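Local coordinates for XAC2610 protein (Xanthomonas axonopodis pv. citri, PDB 4QTQ) that probably acts as an immunity protein, inhibiting a peptidoglycan hydrolase effector linked to bacterial killing by a type IV secretion system, and binds calcium, at residues S50-V55 against A64-A69; A69-S74 against V108-K113; S74-Y79 against N90-I95; Y122-F127 against S139-T144; F171-L176 against L183-T188. One frame throughout, in Å; residues are numbered along the deposited sequence.

Interaction 1: residues S50-V55 against A64-A69; sequences SPVVEV and ALEPEA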
# COMPACT_ATOMS: atom_id res chain seq x y z
N SER A 50 -13.36 -10.38 11.00
CA SER A 50 -13.50 -9.05 11.59
C SER A 50 -12.24 -8.59 12.30
O SER A 50 -12.31 -8.16 13.45
CB SER A 50 -14.68 -9.01 12.55
OG SER A 50 -15.80 -9.64 11.97
N PRO A 51 -11.09 -8.65 11.61
CA PRO A 51 -9.88 -8.14 12.25
C PRO A 51 -10.00 -6.64 12.45
O PRO A 51 -10.61 -5.96 11.63
CB PRO A 51 -8.79 -8.47 11.22
CG PRO A 51 -9.50 -8.40 9.92
CD PRO A 51 -10.86 -8.97 10.19
N VAL A 52 -9.42 -6.14 13.55
CA VAL A 52 -9.45 -4.70 13.87
C VAL A 52 -8.02 -4.21 14.02
O VAL A 52 -7.24 -4.80 14.75
CB VAL A 52 -10.20 -4.42 15.18
CG1 VAL A 52 -10.10 -2.95 15.57
CG2 VAL A 52 -11.66 -4.85 15.06
N VAL A 53 -7.68 -3.14 13.31
CA VAL A 53 -6.41 -2.46 13.48
C VAL A 53 -6.72 -1.09 14.06
O VAL A 53 -7.38 -0.27 13.42
CB VAL A 53 -5.66 -2.32 12.14
CG1 VAL A 53 -4.43 -1.43 12.29
CG2 VAL A 53 -5.29 -3.70 11.60
N GLU A 54 -6.26 -0.86 15.29
CA GLU A 54 -6.52 0.40 15.98
C GLU A 54 -5.24 1.23 16.05
O GLU A 54 -4.21 0.75 16.52
CB GLU A 54 -7.04 0.17 17.39
CG GLU A 54 -7.62 1.42 18.02
CD GLU A 54 -8.01 1.22 19.46
OE1 GLU A 54 -7.11 1.19 20.33
OE2 GLU A 54 -9.23 1.13 19.71
N VAL A 55 -5.34 2.48 15.59
CA VAL A 55 -4.19 3.40 15.47
C VAL A 55 -4.44 4.63 16.34
O VAL A 55 -5.48 5.30 16.22
CB VAL A 55 -3.98 3.84 14.01
CG1 VAL A 55 -2.76 4.74 13.88
CG2 VAL A 55 -3.84 2.63 13.09
N ALA A 64 -10.19 3.14 14.91
CA ALA A 64 -10.29 1.71 14.58
C ALA A 64 -10.54 1.49 13.09
O ALA A 64 -11.44 2.08 12.51
CB ALA A 64 -11.41 1.06 15.39
N LEU A 65 -9.73 0.64 12.47
CA LEU A 65 -9.94 0.26 11.09
C LEU A 65 -10.45 -1.16 11.08
O LEU A 65 -10.02 -1.98 11.91
CB LEU A 65 -8.63 0.32 10.32
CG LEU A 65 -7.90 1.65 10.31
CD1 LEU A 65 -6.57 1.48 9.61
CD2 LEU A 65 -8.74 2.72 9.63
N GLU A 66 -11.39 -1.44 10.17
CA GLU A 66 -11.93 -2.77 10.00
C GLU A 66 -11.72 -3.28 8.56
O GLU A 66 -12.65 -3.25 7.75
CB GLU A 66 -13.42 -2.80 10.35
CG GLU A 66 -13.71 -2.56 11.83
CD GLU A 66 -14.10 -1.13 12.17
OE1 GLU A 66 -14.05 -0.24 11.28
OE2 GLU A 66 -14.49 -0.90 13.34
N PRO A 67 -10.49 -3.74 8.25
CA PRO A 67 -10.22 -4.26 6.90
C PRO A 67 -10.94 -5.59 6.61
O PRO A 67 -11.23 -6.38 7.52
CB PRO A 67 -8.70 -4.43 6.88
CG PRO A 67 -8.32 -4.62 8.31
CD PRO A 67 -9.29 -3.81 9.12
N GLU A 68 -11.23 -5.82 5.33
CA GLU A 68 -11.96 -7.04 4.92
C GLU A 68 -11.18 -8.29 5.31
O GLU A 68 -11.75 -9.33 5.62
CB GLU A 68 -12.25 -6.99 3.41
CG GLU A 68 -13.48 -7.81 3.00
CD GLU A 68 -14.10 -7.36 1.68
OE1 GLU A 68 -14.44 -8.25 0.87
OE2 GLU A 68 -14.26 -6.14 1.45
N ALA A 69 -9.85 -8.19 5.27
CA ALA A 69 -8.97 -9.22 5.81
C ALA A 69 -7.65 -8.58 6.21
O ALA A 69 -7.39 -7.42 5.88
CB ALA A 69 -8.77 -10.34 4.80
O HOH W 1 -12.52 -6.14 9.98
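Val53 and Leu65 stand beside each other on one face of the sheet, their CB atoms 4.4 Å apart. Leu65 has CG anti to its carbonyl carbon (chi1 -57°), which sets CG beside the backbone N, and CG lies 3.7 Å from Val53 O. The pair is joined by two backbone hydrogen bonds, Val53 N to Leu65 O at 3.0 Å and Leu65 N to Val53 O at 2.7 Å. On the other face Glu54 lies across from Ala64 as a non-hydrogen-bonded pair, and Val52 brings CG1 to within 4.2 Å of Ala64 CB. This is the beta hairpin of strands 52-56 and 63-65, at one margin of a four-stranded antiparallel sheet whose next strand, 28-33, takes Val52 and Glu54 by backbone bonds. Past the paired residues the chains are held differently: Pro51 and Pro67 bring their rings together at the CG atoms, 4.3 Å apart, while Pro51 CG also approaches Pro67 O at 3.6 Å. A water donates to both Pro51 O and Pro67 O, bridging two carbonyls that have no N-H of the facing proline to receive. Tyr125 packs on the side chains of Leu65 and Pro67.

Interaction 2: residues A69-S74 against V108-K113; sequences ALYVDS and VVWSGK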
# COMPACT_ATOMS: atom_id res chain seq x y z
N ALA A 69 -9.85 -8.19 5.27
CA ALA A 69 -8.97 -9.22 5.81
C ALA A 69 -7.65 -8.58 6.21
O ALA A 69 -7.39 -7.42 5.88
CB ALA A 69 -8.77 -10.34 4.80
N LEU A 70 -6.82 -9.33 6.94
CA LEU A 70 -5.51 -8.86 7.39
C LEU A 70 -4.50 -10.01 7.36
O LEU A 70 -4.73 -11.08 7.98
CB LEU A 70 -5.59 -8.27 8.81
CG LEU A 70 -4.26 -7.74 9.41
CD1 LEU A 70 -3.75 -6.52 8.66
CD2 LEU A 70 -4.42 -7.40 10.88
N TYR A 71 -3.40 -9.80 6.65
CA TYR A 71 -2.28 -10.72 6.62
C TYR A 71 -1.23 -10.20 7.57
O TYR A 71 -0.62 -9.17 7.31
CB TYR A 71 -1.69 -10.82 5.21
CG TYR A 71 -2.58 -11.57 4.25
CD1 TYR A 71 -3.63 -10.94 3.61
CD2 TYR A 71 -2.37 -12.92 3.99
CE1 TYR A 71 -4.46 -11.63 2.74
CE2 TYR A 71 -3.19 -13.62 3.12
CZ TYR A 71 -4.23 -12.97 2.50
OH TYR A 71 -5.05 -13.67 1.63
N VAL A 72 -1.07 -10.92 8.68
CA VAL A 72 -0.14 -10.58 9.76
C VAL A 72 1.17 -11.37 9.61
O VAL A 72 1.23 -12.57 9.89
CB VAL A 72 -0.77 -10.89 11.14
CG1 VAL A 72 0.19 -10.53 12.27
CG2 VAL A 72 -2.08 -10.15 11.30
N ASP A 73 2.21 -10.68 9.16
CA ASP A 73 3.52 -11.29 8.99
C ASP A 73 4.32 -10.99 10.25
O ASP A 73 4.75 -9.84 10.47
CB ASP A 73 4.20 -10.74 7.74
CG ASP A 73 5.54 -11.39 7.45
OD1 ASP A 73 6.09 -12.12 8.32
OD2 ASP A 73 6.06 -11.14 6.35
N SER A 74 4.51 -12.01 11.07
CA SER A 74 5.25 -11.86 12.32
C SER A 74 6.75 -11.61 12.11
O SER A 74 7.44 -11.24 13.05
CB SER A 74 5.04 -13.07 13.24
OG SER A 74 5.74 -14.19 12.73
N VAL A 108 -1.63 2.00 5.60
CA VAL A 108 -1.72 1.02 4.52
C VAL A 108 -1.69 -0.36 5.16
O VAL A 108 -0.81 -0.67 5.97
CB VAL A 108 -0.55 1.16 3.52
CG1 VAL A 108 -0.66 0.10 2.43
CG2 VAL A 108 -0.52 2.55 2.91
N VAL A 109 -2.64 -1.19 4.77
CA VAL A 109 -2.82 -2.48 5.40
C VAL A 109 -2.77 -3.59 4.32
O VAL A 109 -3.42 -3.48 3.28
CB VAL A 109 -4.14 -2.48 6.18
CG1 VAL A 109 -4.53 -3.88 6.61
CG2 VAL A 109 -4.03 -1.56 7.40
N TRP A 110 -1.98 -4.63 4.58
CA TRP A 110 -1.92 -5.78 3.68
C TRP A 110 -3.19 -6.58 3.91
O TRP A 110 -3.28 -7.34 4.88
CB TRP A 110 -0.67 -6.61 3.93
CG TRP A 110 -0.61 -7.89 3.10
CD1 TRP A 110 -1.42 -8.24 2.05
CD2 TRP A 110 0.32 -8.98 3.27
NE1 TRP A 110 -1.07 -9.49 1.58
CE2 TRP A 110 0.00 -9.95 2.29
CE3 TRP A 110 1.37 -9.24 4.16
CZ2 TRP A 110 0.69 -11.15 2.19
CZ3 TRP A 110 2.05 -10.43 4.06
CH2 TRP A 110 1.71 -11.38 3.07
N SER A 111 -4.17 -6.40 3.03
CA SER A 111 -5.52 -6.94 3.22
C SER A 111 -5.93 -8.05 2.24
O SER A 111 -6.94 -8.69 2.45
CB SER A 111 -6.55 -5.82 3.12
OG SER A 111 -6.49 -5.20 1.85
N GLY A 112 -5.16 -8.27 1.18
CA GLY A 112 -5.58 -9.25 0.17
C GLY A 112 -4.40 -9.78 -0.60
O GLY A 112 -3.25 -9.43 -0.30
N LYS A 113 -4.69 -10.60 -1.60
CA LYS A 113 -3.68 -11.10 -2.50
C LYS A 113 -4.15 -10.96 -3.95
O LYS A 113 -4.09 -11.90 -4.72
CB LYS A 113 -3.31 -12.55 -2.14
CG LYS A 113 -2.56 -12.63 -0.81
CD LYS A 113 -1.86 -13.95 -0.59
CE LYS A 113 -2.85 -15.09 -0.64
NZ LYS A 113 -2.31 -16.26 0.10
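Tyr71 lays its CB and ring over one face of the Trp110 indole. CB sits above the six-membered ring, 3.5 Å from its centroid, in a CH-pi contact, and the phenol ring continues over the pyrrole part as an offset stack, with centroids 4.5 Å apart and planes at 13°. The indole NE1 makes a weak hydrogen bond to Gly112 O, which lies in the ring plane at its edge. At the edge of the tyrosine ring, Trp110 O accepts from Tyr71 N at 3.0 Å in an almost straight bond (176°). The two strands run at 110° to each other, and this bond falls just before the classic beta bulge at Ser111 and Gly112, which both face Ser121. Leu70 CD1 meets Val109 CG1 at 3.4 Å, tighter than usual for two methyls, the side chains crossing at about a right angle. Lys113 runs across the far end of the tyrosine, CE lying 3.5 Å from Tyr71 OH, while NZ forms a salt bridge with Asp40. A single backbone hydrogen bond joins the segments, so cohesion rests mainly on aromatic and apolar packing; Ala69 O, buried with no hydrogen-bond partner in the model, has only a CA-H...O contact from Ser111.

Interaction 3: residues S74-Y79 against N90-I95; sequences SNSTFY and NRHSII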
# COMPACT_ATOMS: atom_id res chain seq x y z
N SER A 74 4.51 -12.01 11.07
CA SER A 74 5.25 -11.86 12.32
C SER A 74 6.75 -11.61 12.11
O SER A 74 7.44 -11.24 13.05
CB SER A 74 5.04 -13.07 13.24
OG SER A 74 5.74 -14.19 12.73
N ASN A 75 7.23 -11.78 10.88
CA ASN A 75 8.62 -11.48 10.52
C ASN A 75 8.81 -10.13 9.79
O ASN A 75 9.94 -9.74 9.48
CB ASN A 75 9.19 -12.65 9.68
CG ASN A 75 9.17 -13.97 10.44
OD1 ASN A 75 8.70 -14.99 9.94
ND2 ASN A 75 9.65 -13.94 11.67
N SER A 76 7.70 -9.43 9.52
CA SER A 76 7.73 -8.09 8.90
C SER A 76 6.40 -7.34 9.15
O SER A 76 5.61 -7.08 8.24
CB SER A 76 8.02 -8.22 7.40
OG SER A 76 8.44 -6.97 6.86
N THR A 77 6.17 -6.97 10.40
CA THR A 77 4.83 -6.59 10.81
C THR A 77 4.51 -5.11 10.57
O THR A 77 3.56 -4.79 9.85
CB THR A 77 4.59 -6.97 12.28
OG1 THR A 77 5.13 -8.28 12.53
CG2 THR A 77 3.09 -6.96 12.60
N PHE A 78 5.33 -4.22 11.13
CA PHE A 78 5.08 -2.78 11.07
C PHE A 78 6.22 -2.01 10.45
O PHE A 78 7.40 -2.29 10.72
CB PHE A 78 4.86 -2.19 12.46
CG PHE A 78 3.77 -2.84 13.24
CD1 PHE A 78 2.44 -2.52 13.00
CD2 PHE A 78 4.06 -3.75 14.25
CE1 PHE A 78 1.42 -3.11 13.73
CE2 PHE A 78 3.05 -4.33 15.00
CZ PHE A 78 1.73 -4.01 14.73
N TYR A 79 5.86 -1.02 9.64
CA TYR A 79 6.82 -0.08 9.09
C TYR A 79 6.28 1.34 9.21
O TYR A 79 5.10 1.61 8.95
CB TYR A 79 7.15 -0.45 7.64
CG TYR A 79 7.99 0.57 6.90
CD1 TYR A 79 9.39 0.57 6.97
CD2 TYR A 79 7.37 1.55 6.11
CE1 TYR A 79 10.14 1.51 6.28
CE2 TYR A 79 8.10 2.48 5.42
CZ TYR A 79 9.48 2.47 5.49
OH TYR A 79 10.16 3.43 4.78
N ASN A 90 10.74 -3.86 0.92
CA ASN A 90 10.12 -4.82 1.83
C ASN A 90 8.61 -4.83 1.68
O ASN A 90 8.01 -3.93 1.09
CB ASN A 90 10.46 -4.50 3.29
CG ASN A 90 11.86 -4.94 3.68
OD1 ASN A 90 12.33 -5.99 3.24
ND2 ASN A 90 12.51 -4.15 4.52
N ARG A 91 8.01 -5.86 2.25
CA ARG A 91 6.58 -5.99 2.36
C ARG A 91 6.30 -6.06 3.85
O ARG A 91 6.93 -6.82 4.57
CB ARG A 91 6.14 -7.28 1.68
CG ARG A 91 4.67 -7.64 1.84
CD ARG A 91 4.40 -9.07 1.38
NE ARG A 91 5.18 -10.05 2.13
CZ ARG A 91 5.23 -11.36 1.87
NH1 ARG A 91 4.53 -11.88 0.87
NH2 ARG A 91 5.98 -12.15 2.63
N HIS A 92 5.38 -5.22 4.32
CA HIS A 92 4.97 -5.21 5.72
C HIS A 92 3.47 -5.35 5.77
O HIS A 92 2.79 -5.00 4.82
CB HIS A 92 5.40 -3.91 6.41
CG HIS A 92 6.86 -3.85 6.72
ND1 HIS A 92 7.81 -3.49 5.79
CD2 HIS A 92 7.54 -4.09 7.87
CE1 HIS A 92 9.01 -3.51 6.34
NE2 HIS A 92 8.87 -3.88 7.60
N SER A 93 2.95 -5.86 6.89
CA SER A 93 1.50 -5.99 7.09
C SER A 93 0.79 -4.64 7.30
O SER A 93 -0.31 -4.41 6.79
CB SER A 93 1.20 -6.91 8.27
OG SER A 93 1.65 -8.22 8.02
N ILE A 94 1.42 -3.75 8.08
CA ILE A 94 0.78 -2.49 8.48
C ILE A 94 1.81 -1.37 8.39
O ILE A 94 2.82 -1.40 9.10
CB ILE A 94 0.23 -2.57 9.93
CG1 ILE A 94 -0.94 -3.55 9.99
CG2 ILE A 94 -0.19 -1.19 10.43
CD1 ILE A 94 -1.32 -3.95 11.39
N ILE A 95 1.53 -0.41 7.51
CA ILE A 95 2.46 0.69 7.14
C ILE A 95 1.87 2.08 7.46
O ILE A 95 0.76 2.44 7.03
CB ILE A 95 2.77 0.61 5.63
CG1 ILE A 95 3.53 -0.69 5.31
CG2 ILE A 95 3.52 1.85 5.13
CD1 ILE A 95 3.11 -1.33 4.00
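Tyr79 and His92 bury the largest areas here, followed by Ser76, and the three form a layered arrangement about the imidazole. Tyr79 CB sits over the centre of one face, 3.5 Å from the ring centroid and 9° off its normal; Ser76 OG lies over the centre of the opposite face, 3.1 Å above the plane. That hydroxyl donates to Arg91 O at 2.7 Å. Tyr79 has CG anti to its backbone N (chi1 171°), and its ring passes the imidazole at a 37° tilt, with Ile95 CG2 at its edge. Ser93 N donates to Ser76 O ahead of the strands; Ile94 N to Thr77 O at 3.0 Å and Tyr79 N to Ile94 O at 3.1 Å then set the parallel register. Phe78 lies alongside Ile94, CE1 to CD1 3.7 Å. Strands 78-80 and 94-97 are the parallel neighbours of a mixed sheet, flanked by strand 9-11 beyond the first and strand 106-112 beyond the second, while strand 20-25 packs on Phe78.

Interaction 4: residues Y122-F127 against S139-T144; sequences YSVYLF and SLSDIT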
# COMPACT_ATOMS: atom_id res chain seq x y z
N TYR A 122 -3.45 -4.18 -1.08
CA TYR A 122 -3.55 -3.34 0.11
C TYR A 122 -4.80 -2.48 0.18
O TYR A 122 -5.37 -2.08 -0.85
CB TYR A 122 -2.33 -2.41 0.16
CG TYR A 122 -1.01 -3.16 0.19
CD1 TYR A 122 -0.42 -3.60 -1.00
CD2 TYR A 122 -0.38 -3.47 1.39
CE1 TYR A 122 0.78 -4.30 -0.98
CE2 TYR A 122 0.82 -4.17 1.41
CZ TYR A 122 1.39 -4.59 0.23
OH TYR A 122 2.57 -5.29 0.23
N SER A 123 -5.19 -2.18 1.42
CA SER A 123 -6.22 -1.23 1.72
C SER A 123 -5.49 0.01 2.20
O SER A 123 -4.66 -0.06 3.10
CB SER A 123 -7.16 -1.75 2.82
OG SER A 123 -7.90 -2.90 2.39
N VAL A 124 -5.80 1.15 1.56
CA VAL A 124 -5.19 2.43 1.87
C VAL A 124 -6.21 3.34 2.56
O VAL A 124 -7.34 3.48 2.08
CB VAL A 124 -4.62 3.08 0.59
CG1 VAL A 124 -4.03 4.45 0.88
CG2 VAL A 124 -3.58 2.17 -0.03
N TYR A 125 -5.80 3.93 3.69
CA TYR A 125 -6.62 4.87 4.45
C TYR A 125 -5.87 6.20 4.65
O TYR A 125 -4.80 6.23 5.28
CB TYR A 125 -6.98 4.30 5.83
CG TYR A 125 -7.55 2.89 5.82
CD1 TYR A 125 -6.73 1.79 5.62
CD2 TYR A 125 -8.91 2.66 6.02
CE1 TYR A 125 -7.24 0.50 5.60
CE2 TYR A 125 -9.44 1.37 6.01
CZ TYR A 125 -8.59 0.30 5.79
OH TYR A 125 -9.06 -0.98 5.78
N LEU A 126 -6.44 7.28 4.13
CA LEU A 126 -5.88 8.62 4.32
C LEU A 126 -6.47 9.27 5.57
O LEU A 126 -7.67 9.21 5.82
CB LEU A 126 -6.13 9.50 3.09
CG LEU A 126 -5.51 9.06 1.77
CD1 LEU A 126 -5.80 10.10 0.71
CD2 LEU A 126 -4.01 8.84 1.90
N PHE A 127 -5.62 9.92 6.35
CA PHE A 127 -6.10 10.69 7.47
C PHE A 127 -6.85 11.91 6.93
O PHE A 127 -6.32 12.68 6.14
CB PHE A 127 -4.97 11.14 8.38
CG PHE A 127 -5.45 11.75 9.65
CD1 PHE A 127 -6.00 10.94 10.64
CD2 PHE A 127 -5.39 13.12 9.86
CE1 PHE A 127 -6.47 11.50 11.82
CE2 PHE A 127 -5.85 13.68 11.04
CZ PHE A 127 -6.38 12.87 12.02
N SER A 139 -9.48 4.71 -4.72
CA SER A 139 -8.57 4.92 -5.84
C SER A 139 -7.16 4.46 -5.49
O SER A 139 -6.51 3.80 -6.30
CB SER A 139 -8.56 6.38 -6.35
OG SER A 139 -7.96 7.27 -5.43
N LEU A 140 -6.69 4.77 -4.29
CA LEU A 140 -5.34 4.37 -3.89
C LEU A 140 -5.21 2.85 -3.69
O LEU A 140 -4.25 2.24 -4.13
CB LEU A 140 -4.89 5.14 -2.65
CG LEU A 140 -4.57 6.61 -2.94
CD1 LEU A 140 -4.42 7.41 -1.65
CD2 LEU A 140 -3.31 6.76 -3.78
N SER A 141 -6.21 2.25 -3.06
CA SER A 141 -6.21 0.81 -2.83
C SER A 141 -6.20 0.07 -4.14
O SER A 141 -5.52 -0.96 -4.30
CB SER A 141 -7.45 0.40 -2.02
OG SER A 141 -7.49 1.08 -0.77
N ASP A 142 -6.98 0.60 -5.08
CA ASP A 142 -7.09 0.02 -6.41
C ASP A 142 -5.77 0.00 -7.19
O ASP A 142 -5.58 -0.85 -8.03
CB ASP A 142 -8.14 0.77 -7.23
CG ASP A 142 -9.56 0.27 -6.99
OD1 ASP A 142 -9.78 -0.75 -6.29
OD2 ASP A 142 -10.49 0.91 -7.54
N ILE A 143 -4.87 0.94 -6.92
CA ILE A 143 -3.58 0.95 -7.64
C ILE A 143 -2.81 -0.34 -7.37
O ILE A 143 -2.07 -0.81 -8.23
CB ILE A 143 -2.67 2.14 -7.24
CG1 ILE A 143 -3.30 3.48 -7.64
CG2 ILE A 143 -1.32 2.01 -7.93
CD1 ILE A 143 -2.63 4.68 -7.00
N THR A 144 -3.00 -0.92 -6.17
CA THR A 144 -2.21 -2.09 -5.74
C THR A 144 -2.71 -3.38 -6.38
O THR A 144 -1.97 -4.38 -6.40
CB THR A 144 -2.17 -2.25 -4.20
OG1 THR A 144 -3.43 -2.73 -3.71
CG2 THR A 144 -1.83 -0.93 -3.51
O HOH W 2 -6.78 -3.34 -2.63
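Leu140 reaches from the short helix 138-143 onto strand 121-128, a helix-on-strand packing that follows the hairpin formed with strand 133-136. Its CB meets Val124 CG1 at 3.7 Å. CG is anti to the carbonyl carbon (chi1 -73°), and beyond it CD1 meets both methyls of Leu126, CD1 and CD2, each at 3.8 Å; the two leucine side chains cross at about a right angle. The other methyl, CD2, turns to Leu176 on the next sheet. The axes of the strand and helix segments approach to 6.7 Å and run at 151°, and two hydroxyls, of Ser141 and Thr144, accept from strand amides. Val124 N donates to Ser141 OG at 2.9 Å, with an N-H...O angle of 168°, and this hydroxyl is also bonded to Asn137 O. Tyr122 N donates to Thr144 OG1, which in turn gives its proton to Ser141 O. The tyrosine ring meets Thr144 CB at its edge, in plane. The side chain of Leu126 is about 5 Å from the bound calcium ion, and the Phe127 ring stacks on His104, a residue of the calcium site. A water donates to Tyr122 O at 2.6 Å and, more distantly, to Ser141 O at 3.2 Å.

Interaction 5: residues F171-L176 against L183-T188; sequences FDTYEL and LIERLT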
# COMPACT_ATOMS: atom_id res chain seq x y z
N PHE A 171 4.62 0.59 -16.53
CA PHE A 171 5.07 1.54 -15.53
C PHE A 171 4.06 2.66 -15.47
O PHE A 171 3.94 3.44 -16.41
CB PHE A 171 6.47 2.07 -15.85
CG PHE A 171 7.51 1.00 -16.01
CD1 PHE A 171 8.17 0.49 -14.91
CD2 PHE A 171 7.84 0.51 -17.27
CE1 PHE A 171 9.13 -0.50 -15.05
CE2 PHE A 171 8.79 -0.48 -17.42
CZ PHE A 171 9.44 -0.98 -16.31
N ASP A 172 3.32 2.73 -14.37
CA ASP A 172 2.24 3.70 -14.19
C ASP A 172 2.66 4.84 -13.29
O ASP A 172 3.35 4.63 -12.29
CB ASP A 172 1.01 3.00 -13.60
CG ASP A 172 0.25 2.22 -14.63
OD1 ASP A 172 0.46 2.42 -15.83
OD2 ASP A 172 -0.60 1.39 -14.24
N THR A 173 2.24 6.04 -13.65
CA THR A 173 2.45 7.22 -12.82
C THR A 173 1.08 7.86 -12.58
O THR A 173 0.31 8.10 -13.53
CB THR A 173 3.44 8.22 -13.46
OG1 THR A 173 4.74 7.61 -13.56
CG2 THR A 173 3.55 9.49 -12.62
N TYR A 174 0.78 8.09 -11.30
CA TYR A 174 -0.46 8.71 -10.86
C TYR A 174 -0.10 10.03 -10.22
O TYR A 174 0.92 10.13 -9.53
CB TYR A 174 -1.16 7.84 -9.81
CG TYR A 174 -1.68 6.53 -10.34
CD1 TYR A 174 -0.83 5.44 -10.51
CD2 TYR A 174 -3.02 6.38 -10.66
CE1 TYR A 174 -1.30 4.23 -11.00
CE2 TYR A 174 -3.51 5.19 -11.14
CZ TYR A 174 -2.65 4.12 -11.32
OH TYR A 174 -3.15 2.95 -11.82
N GLU A 175 -0.94 11.03 -10.46
CA GLU A 175 -0.85 12.29 -9.71
C GLU A 175 -1.93 12.23 -8.65
O GLU A 175 -3.07 11.86 -8.95
CB GLU A 175 -1.04 13.49 -10.62
CG GLU A 175 -0.92 14.83 -9.91
CD GLU A 175 -0.96 16.02 -10.85
OE1 GLU A 175 -1.23 15.83 -12.05
OE2 GLU A 175 -0.72 17.15 -10.40
N LEU A 176 -1.57 12.58 -7.42
CA LEU A 176 -2.52 12.59 -6.34
C LEU A 176 -2.84 14.03 -6.00
O LEU A 176 -1.95 14.79 -5.60
CB LEU A 176 -1.97 11.89 -5.10
CG LEU A 176 -2.98 11.78 -3.95
CD1 LEU A 176 -3.97 10.64 -4.16
CD2 LEU A 176 -2.25 11.60 -2.64
N LEU A 183 -4.41 8.46 -12.96
CA LEU A 183 -3.36 8.01 -13.85
C LEU A 183 -3.04 9.10 -14.86
O LEU A 183 -3.94 9.59 -15.54
CB LEU A 183 -3.77 6.74 -14.59
CG LEU A 183 -2.69 6.13 -15.52
CD1 LEU A 183 -1.59 5.50 -14.69
CD2 LEU A 183 -3.31 5.11 -16.46
N ILE A 184 -1.77 9.47 -14.96
CA ILE A 184 -1.34 10.49 -15.93
C ILE A 184 -0.38 9.96 -16.99
O ILE A 184 -0.12 10.64 -17.98
CB ILE A 184 -0.69 11.71 -15.24
CG1 ILE A 184 0.55 11.30 -14.43
CG2 ILE A 184 -1.71 12.43 -14.36
CD1 ILE A 184 1.47 12.46 -14.16
N GLU A 185 0.15 8.76 -16.80
CA GLU A 185 1.12 8.19 -17.72
C GLU A 185 1.21 6.69 -17.53
O GLU A 185 1.33 6.19 -16.41
CB GLU A 185 2.51 8.80 -17.48
CG GLU A 185 3.53 8.40 -18.53
CD GLU A 185 4.93 8.80 -18.14
OE1 GLU A 185 5.61 7.98 -17.50
OE2 GLU A 185 5.34 9.92 -18.48
N ARG A 186 1.14 5.97 -18.65
CA ARG A 186 1.36 4.54 -18.67
C ARG A 186 2.40 4.23 -19.75
O ARG A 186 2.18 4.52 -20.93
CB ARG A 186 0.05 3.79 -18.96
CG ARG A 186 0.22 2.28 -18.92
CD ARG A 186 -0.95 1.49 -19.46
NE ARG A 186 -2.24 1.82 -18.88
CZ ARG A 186 -2.65 1.48 -17.65
NH1 ARG A 186 -1.86 0.83 -16.81
NH2 ARG A 186 -3.87 1.84 -17.26
N LEU A 187 3.53 3.65 -19.32
CA LEU A 187 4.61 3.25 -20.21
C LEU A 187 4.60 1.73 -20.32
O LEU A 187 4.80 1.04 -19.33
CB LEU A 187 5.99 3.69 -19.67
CG LEU A 187 6.26 5.17 -19.36
CD1 LEU A 187 7.75 5.38 -19.10
CD2 LEU A 187 5.79 6.09 -20.47
N THR A 188 4.34 1.21 -21.52
CA THR A 188 4.33 -0.23 -21.75
C THR A 188 5.56 -0.62 -22.57
O THR A 188 5.76 -0.11 -23.68
CB THR A 188 3.06 -0.68 -22.51
OG1 THR A 188 1.90 -0.29 -21.77
CG2 THR A 188 3.04 -2.20 -22.69
O HOH W 3 4.81 6.08 -15.98
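Phe171 pairs with Leu187 through two backbone bonds, Phe171 N to Leu187 O at 2.8 Å and Leu187 N to Phe171 O at 2.9 Å, with their CB atoms side by side. Asp172 follows on the other face, and its OD2 makes a salt bridge to Arg186 NH1 at 2.9 Å. The two side chains lie side by side, pointing the same way, with the arginine chain bent at chi3 and the carboxylate and guanidinium planes 69° apart. At Thr173 the carbonyl oxygen takes Ile184 N at 2.9 Å and, weakly, Glu185 N at 3.3 Å, marking a classic beta bulge that shifts the register by one residue. This hairpin, strands 168-176 and 181-190, is the middle pair of the six-stranded C-terminal sheet. On the face of Phe171 and Thr173 a water joins Thr173 OG1, Glu185 OE1 and Phe171 O. Tyr174, now opposite Leu183, receives CD1 of that leucine over one ring face, 3.9 Å from the centroid and toward the rim. Glu175 ends the contact with CB against Ile184 CG2 at 3.9 Å. The hairpin thus carries charge pairing beside Tyr174 and Leu183 on one face, and hydrated polar groups beside Phe171 and Leu187 on the other.

From the N terminus, interaction 1 closes first, joining neighbouring hairpin strands 52-56 and 63-65. The chain then passes through Ala69, shared with interaction 2, whose 34-residue separation encloses interaction 3; Ser74 is common to those two. Ser93 OG ties them further, bonding to Tyr71 O and Asp73 N. Interaction 4 follows in series, reaching the same mixed sheet through strand 121-128, with Ser123 bonded to Ser111 of interaction 2. Interaction 5 closes last, in the C-terminal six-stranded antiparallel sheet, about 30 Å from interaction 1 between centres. Helix 138-143 bridges the two regions, Ile143 packing on Tyr174. No contacts cross; only interaction 3 is nested.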